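Local coordinates for methane monooxygenase hydroxylase, MmoD (Methylosinus sporium, PDB 6D7K), which belongs to the soluble methane monooxygenase system of a methanotroph and probably acts by binding the hydroxylase as a regulatory partner, at residues Y34-E39 against L53-S58; A23-F28 against I40-E45. One frame throughout, in Å; residues are numbered along the deposited sequence.

Interaction 1: Y34-E39 against L53-S58; sequences YMWRWE and LSFDSS
Trp36 sets its CG anti to the carbonyl carbon (chi1 -77°), which carries the indole from strand 36-42 to the start of helix 55-74, while Phe55 holds its CG anti to its backbone N (chi1 -176°), so its ring runs out past the indole. The indole lies against the first residues of the helix: Phe55 N stands 3.4 Å above the ring plane, over its centre, and Ser54 C covers the same face nearer the rim. Phe55 CB adds a CH-pi contact, 3.9 Å from the centroid of the six-membered ring of Trp36. The Phe55 ring then turns its edge to that face, the planes 63° apart, in an offset edge-to-face pair in which Phe55 CD1 comes 3.7 Å from Trp36 CZ3. An alanine in place of Trp36 would probably strip this cover from the helix start and leave Phe55 without its aromatic partner.

Beneath the indole, Ser54 is the N-cap and forms a capping box with Ser57. Ser57 N donates to Ser54 OG at 3.1 Å, and the return bond from Ser54 N to Ser57 OG is weak; each hydroxyl also hydrogen-bonds an acidic side chain of another protein's chain. One turn on, Ser58 OG sits 3.7 Å from Trp36 CB and 3.8 Å from Trp38 CD1, and hydrogen-bonds Thr29 OG1. Just before the strand, Met35 bends at chi2 so that its CE meets Leu53 CD2 at 3.7 Å, the two chains crossing obliquely.

The contact thus seats the N-terminus of helix 55-74 on the antiparallel sheet: Trp36 also touches Thr29 and Asp31 of strand 25-31, Phe55 reaches Ile17 and Ile19 of strand 17-21, and Trp38 packs farther along the helix on Ala61, Val62 and Val65.

Interaction 2: A23-F28 against I40-E45; sequences ARYEAF and ILRDGE
Over one face of the Arg24 guanidinium lies Arg42 CG, 3.9 Å above the plane, and the hydroxyl of Tyr25 meets the edge of the Arg42 guanidinium, whose plane stands 70° from the Tyr25 ring. Tyr25 and Arg42 form a non-hydrogen-bonded pair in the antiparallel beta hairpin of strands 25-31 and 36-42; Arg24 just precedes it. Arg42 NE donates to Tyr25 OH at 2.9 Å, nearly in the guanidinium plane, and the same hydroxyl bonds Asp73 near the far end of helix 55-74. Asp73 also forms a salt bridge with Arg24, so its charge probably eases the approach of the two arginines. Asp43 OD2 adds a second salt bridge, 3.3 Å from Arg24 NH1, but lies well out of the guanidinium plane, so only charges attract.

Tyr25, Ala27, Ile40 and Arg42 share one face of the sheet, where Ala27 CB meets Ile40 CG1 and the helix covers them. On the other face Leu41 CD1 comes to the edge of the Phe28 ring. A type I' turn from Arg42 to Glu45 leads into strand 45-52.

Glu26 and Leu41 are the hydrogen-bonded pair: Leu41 N reaches Glu26 O at 2.7 Å with an N-H...O angle of 170°, and Glu26 N returns to Leu41 O.

The centres of interactions 1 and 2 lie about 17 Å apart, on opposite sides of the chain's centre, yet both draw on strand 36-42: its first half meets the helix start, its second half carries interaction 2, and both pair with strand 25-31. Along the chain the segments alternate, 23-28, 34-39, 40-45, 53-58, so the contacts interlock. They meet where Glu39 O probably accepts a hydrogen bond from Phe28 N at 2.9 Å. Helix 55-74 spans the same sheet, beginning in interaction 1 and covering interaction 2 from its middle to its far end, which ties both into one unit. Another protein's chain approaches more residues of interaction 1, consistent with a binding surface near the helix start.

Interaction 1: Y34-E39 against L53-S58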
loop_
_atom_site.group_PDB
_atom_site.type_symbol
_atom_site.label_atom_id
_atom_site.label_comp_id
_atom_site.label_asym_id
_atom_site.label_seq_id
_atom_site.Cartn_x
_atom_site.Cartn_y
_atom_site.Cartn_z
ATOM N N TYR H 34 -1.396 -20.606 26.440
ATOM C CA TYR H 34 -2.476 -21.075 25.650
ATOM C C TYR H 34 -2.042 -21.567 24.297
ATOM O O TYR H 34 -2.678 -22.387 23.732
ATOM C CB TYR H 34 -3.513 -19.990 25.551
ATOM C CG TYR H 34 -3.174 -18.829 24.676
ATOM C CD1 TYR H 34 -3.428 -18.858 23.343
ATOM C CD2 TYR H 34 -2.649 -17.680 25.195
ATOM C CE1 TYR H 34 -3.123 -17.807 22.558
ATOM C CE2 TYR H 34 -2.362 -16.624 24.403
ATOM C CZ TYR H 34 -2.604 -16.708 23.089
ATOM O OH TYR H 34 -2.326 -15.688 22.289
ATOM N N MET H 35 -0.913 -21.096 23.813
ATOM C CA MET H 35 -0.403 -21.504 22.534
ATOM C C MET H 35 1.075 -21.292 22.442
ATOM O O MET H 35 1.651 -20.757 23.306
ATOM C CB MET H 35 -1.067 -20.668 21.482
ATOM C CG MET H 35 -1.385 -21.352 20.194
ATOM S SD MET H 35 -2.494 -22.698 20.297
ATOM C CE MET H 35 -2.497 -23.101 18.610
ATOM N N TRP H 36 1.697 -21.741 21.385
ATOM C CA TRP H 36 3.107 -21.490 21.200
ATOM C C TRP H 36 3.249 -20.667 19.932
ATOM O O TRP H 36 2.672 -20.979 18.962
ATOM C CB TRP H 36 3.907 -22.783 21.096
ATOM C CG TRP H 36 4.180 -23.522 22.322
ATOM C CD1 TRP H 36 3.328 -24.234 23.008
ATOM C CD2 TRP H 36 5.427 -23.697 22.950
ATOM N NE1 TRP H 36 3.913 -24.822 24.044
ATOM C CE2 TRP H 36 5.225 -24.502 24.031
ATOM C CE3 TRP H 36 6.702 -23.224 22.714
ATOM C CZ2 TRP H 36 6.229 -24.854 24.865
ATOM C CZ3 TRP H 36 7.663 -23.559 23.536
ATOM C CH2 TRP H 36 7.444 -24.372 24.589
ATOM N N ARG H 37 4.021 -19.604 19.960
ATOM C CA ARG H 37 4.205 -18.738 18.828
ATOM C C ARG H 37 5.517 -18.908 18.156
ATOM O O ARG H 37 6.485 -18.807 18.753
ATOM C CB ARG H 37 4.074 -17.298 19.274
ATOM C CG ARG H 37 3.435 -16.393 18.277
ATOM C CD ARG H 37 4.132 -15.070 18.145
ATOM N NE ARG H 37 3.553 -14.096 19.037
ATOM C CZ ARG H 37 2.876 -13.021 18.668
ATOM N NH1 ARG H 37 2.709 -12.733 17.408
ATOM N NH2 ARG H 37 2.362 -12.233 19.577
ATOM N N TRP H 38 5.552 -19.110 16.868
ATOM C CA TRP H 38 6.837 -19.288 16.228
ATOM C C TRP H 38 6.988 -18.288 15.088
ATOM O O TRP H 38 6.003 -17.781 14.548
ATOM C CB TRP H 38 7.006 -20.731 15.722
ATOM C CG TRP H 38 5.841 -21.328 14.958
ATOM C CD1 TRP H 38 4.885 -22.176 15.450
ATOM C CD2 TRP H 38 5.546 -21.169 13.563
ATOM N NE1 TRP H 38 4.010 -22.539 14.451
ATOM C CE2 TRP H 38 4.397 -21.931 13.286
ATOM C CE3 TRP H 38 6.138 -20.450 12.526
ATOM C CZ2 TRP H 38 3.836 -21.993 12.025
ATOM C CZ3 TRP H 38 5.573 -20.519 11.276
ATOM C CH2 TRP H 38 4.433 -21.278 11.037
ATOM N N GLU H 39 8.248 -17.990 14.745
ATOM C CA GLU H 39 8.596 -17.112 13.631
ATOM C C GLU H 39 9.790 -17.685 12.884
ATOM O O GLU H 39 10.635 -18.378 13.461
ATOM C CB GLU H 39 8.929 -15.701 14.098
ATOM C CG GLU H 39 9.563 -15.695 15.447
ATOM C CD GLU H 39 10.124 -14.341 15.821
ATOM O OE1 GLU H 39 10.689 -14.217 16.941
ATOM O OE2 GLU H 39 9.994 -13.403 15.001
ATOM N N LEU H 53 0.191 -26.017 18.888
ATOM C CA LEU H 53 -0.287 -26.452 20.196
ATOM C C LEU H 53 0.842 -26.736 21.184
ATOM O O LEU H 53 0.598 -26.735 22.394
ATOM C CB LEU H 53 -1.152 -27.704 20.065
ATOM C CG LEU H 53 -2.404 -27.672 19.180
ATOM C CD1 LEU H 53 -3.133 -29.001 19.202
ATOM C CD2 LEU H 53 -3.353 -26.532 19.570
ATOM N N SER H 54 2.065 -26.966 20.710
ATOM C CA SER H 54 3.129 -27.418 21.595
ATOM C C SER H 54 4.478 -27.140 20.956
ATOM O O SER H 54 4.580 -26.973 19.740
ATOM C CB SER H 54 3.009 -28.915 21.879
ATOM O OG SER H 54 3.529 -29.642 20.789
ATOM N N PHE H 55 5.526 -27.126 21.792
ATOM C CA PHE H 55 6.886 -27.096 21.267
ATOM C C PHE H 55 7.048 -28.129 20.163
ATOM O O PHE H 55 7.539 -27.815 19.073
ATOM C CB PHE H 55 7.909 -27.335 22.386
ATOM C CG PHE H 55 9.358 -27.212 21.937
ATOM C CD1 PHE H 55 9.955 -25.955 21.804
ATOM C CD2 PHE H 55 10.121 -28.348 21.658
ATOM C CE1 PHE H 55 11.282 -25.830 21.387
ATOM C CE2 PHE H 55 11.452 -28.242 21.241
ATOM C CZ PHE H 55 12.035 -26.982 21.104
ATOM N N ASP H 56 6.605 -29.364 20.418
ATOM C CA ASP H 56 6.810 -30.444 19.454
ATOM C C ASP H 56 6.253 -30.075 18.083
ATOM O O ASP H 56 6.929 -30.256 17.060
ATOM C CB ASP H 56 6.154 -31.745 19.936
ATOM C CG ASP H 56 6.531 -32.133 21.364
ATOM O OD1 ASP H 56 6.354 -31.320 22.310
ATOM O OD2 ASP H 56 6.962 -33.292 21.532
ATOM N N SER H 57 4.999 -29.586 18.034
ATOM C CA SER H 57 4.364 -29.262 16.753
ATOM C C SER H 57 4.853 -27.931 16.179
ATOM O O SER H 57 4.744 -27.718 14.968
ATOM C CB SER H 57 2.833 -29.272 16.891
ATOM O OG SER H 57 2.367 -28.591 18.053
ATOM N N SER H 58 5.389 -27.043 17.019
ATOM C CA SER H 58 6.150 -25.909 16.519
ATOM C C SER H 58 7.268 -26.370 15.602
ATOM O O SER H 58 7.459 -25.821 14.506
ATOM C CB SER H 58 6.732 -25.118 17.682
ATOM O OG SER H 58 5.729 -24.405 18.374
#

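Interaction 2: A23-F28 against I40-E45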
loop_
_atom_site.group_PDB
_atom_site.type_symbol
_atom_site.label_atom_id
_atom_site.label_comp_id
_atom_site.label_asym_id
_atom_site.label_seq_id
_atom_site.Cartn_x
_atom_site.Cartn_y
_atom_site.Cartn_z
ATOM N N ALA H 23 22.536 -21.745 7.450
ATOM C CA ALA H 23 23.237 -20.598 6.868
ATOM C C ALA H 23 22.293 -19.432 6.591
ATOM O O ALA H 23 22.702 -18.269 6.689
ATOM C CB ALA H 23 23.952 -21.007 5.584
ATOM N N ARG H 24 21.032 -19.722 6.256
ATOM C CA ARG H 24 20.095 -18.715 5.795
ATOM C C ARG H 24 18.842 -18.576 6.644
ATOM O O ARG H 24 18.292 -17.477 6.702
ATOM C CB ARG H 24 19.676 -19.002 4.342
ATOM C CG ARG H 24 20.332 -18.061 3.319
ATOM C CD ARG H 24 20.103 -18.499 1.864
ATOM N NE ARG H 24 18.691 -18.524 1.484
ATOM C CZ ARG H 24 18.078 -17.570 0.786
ATOM N NH1 ARG H 24 18.748 -16.501 0.384
ATOM N NH2 ARG H 24 16.788 -17.686 0.493
ATOM N N TYR H 25 18.366 -19.630 7.305
ATOM C CA TYR H 25 17.093 -19.572 8.019
ATOM C C TYR H 25 17.284 -19.718 9.524
ATOM O O TYR H 25 18.185 -20.420 9.979
ATOM C CB TYR H 25 16.141 -20.638 7.500
ATOM C CG TYR H 25 15.651 -20.351 6.094
ATOM C CD1 TYR H 25 14.676 -19.375 5.857
ATOM C CD2 TYR H 25 16.157 -21.046 5.002
ATOM C CE1 TYR H 25 14.216 -19.109 4.568
ATOM C CE2 TYR H 25 15.701 -20.789 3.710
ATOM C CZ TYR H 25 14.736 -19.819 3.499
ATOM O OH TYR H 25 14.297 -19.553 2.220
ATOM N N GLU H 26 16.454 -19.014 10.290
ATOM C CA GLU H 26 16.322 -19.227 11.724
ATOM C C GLU H 26 14.842 -19.321 12.071
ATOM O O GLU H 26 14.007 -18.691 11.413
ATOM C CB GLU H 26 16.964 -18.100 12.529
ATOM C CG GLU H 26 18.462 -18.024 12.361
ATOM C CD GLU H 26 19.138 -17.193 13.442
ATOM O OE1 GLU H 26 18.874 -15.970 13.507
ATOM O OE2 GLU H 26 19.929 -17.773 14.231
ATOM N N ALA H 27 14.508 -20.100 13.106
ATOM C CA ALA H 27 13.130 -20.145 13.590
ATOM C C ALA H 27 13.106 -20.183 15.109
ATOM O O ALA H 27 13.860 -20.934 15.730
ATOM C CB ALA H 27 12.378 -21.348 13.019
ATOM N N PHE H 28 12.244 -19.374 15.705
ATOM C CA PHE H 28 12.097 -19.327 17.148
ATOM C C PHE H 28 10.687 -19.765 17.517
ATOM O O PHE H 28 9.767 -19.701 16.697
ATOM C CB PHE H 28 12.383 -17.924 17.692
ATOM C CG PHE H 28 13.814 -17.466 17.471
ATOM C CD1 PHE H 28 14.207 -16.897 16.255
ATOM C CD2 PHE H 28 14.769 -17.609 18.474
ATOM C CE1 PHE H 28 15.526 -16.488 16.058
ATOM C CE2 PHE H 28 16.085 -17.215 18.268
ATOM C CZ PHE H 28 16.460 -16.647 17.067
ATOM N N ILE H 40 9.860 -17.372 11.595
ATOM C CA ILE H 40 10.937 -17.816 10.724
ATOM C C ILE H 40 11.622 -16.583 10.152
ATOM O O ILE H 40 10.944 -15.648 9.705
ATOM C CB ILE H 40 10.406 -18.716 9.598
ATOM C CG1 ILE H 40 9.649 -19.908 10.191
ATOM C CG2 ILE H 40 11.556 -19.151 8.680
ATOM C CD1 ILE H 40 8.955 -20.784 9.138
ATOM N N LEU H 41 12.957 -16.571 10.169
ATOM C CA LEU H 41 13.728 -15.461 9.609
ATOM C C LEU H 41 14.587 -15.971 8.471
ATOM O O LEU H 41 15.119 -17.086 8.530
ATOM C CB LEU H 41 14.615 -14.770 10.641
ATOM C CG LEU H 41 13.956 -14.033 11.807
ATOM C CD1 LEU H 41 13.020 -14.933 12.550
ATOM C CD2 LEU H 41 15.012 -13.503 12.773
ATOM N N ARG H 42 14.687 -15.165 7.418
ATOM C CA ARG H 42 15.563 -15.444 6.287
ATOM C C ARG H 42 16.606 -14.346 6.236
ATOM O O ARG H 42 16.260 -13.163 6.238
ATOM C CB ARG H 42 14.797 -15.515 4.967
ATOM C CG ARG H 42 15.661 -15.999 3.826
ATOM C CD ARG H 42 15.062 -15.720 2.466
ATOM N NE ARG H 42 14.000 -16.656 2.120
ATOM C CZ ARG H 42 12.713 -16.321 2.054
ATOM N NH1 ARG H 42 12.351 -15.061 2.316
ATOM N NH2 ARG H 42 11.790 -17.234 1.726
ATOM N N ASP H 43 17.877 -14.742 6.207
ATOM C CA ASP H 43 19.001 -13.804 6.204
ATOM C C ASP H 43 18.802 -12.718 7.261
ATOM O O ASP H 43 19.124 -11.549 7.057
ATOM C CB ASP H 43 19.213 -13.193 4.811
ATOM C CG ASP H 43 19.401 -14.247 3.709
ATOM O OD1 ASP H 43 20.271 -15.141 3.853
ATOM O OD2 ASP H 43 18.673 -14.172 2.687
ATOM N N GLY H 44 18.236 -13.099 8.399
ATOM C CA GLY H 44 18.065 -12.181 9.504
ATOM C C GLY H 44 16.772 -11.402 9.505
ATOM O O GLY H 44 16.456 -10.765 10.517
ATOM N N GLU H 45 16.006 -11.440 8.419
ATOM C CA GLU H 45 14.780 -10.661 8.299
ATOM C C GLU H 45 13.554 -11.531 8.555
ATOM O O GLU H 45 13.489 -12.685 8.117
ATOM C CB GLU H 45 14.683 -10.013 6.913
#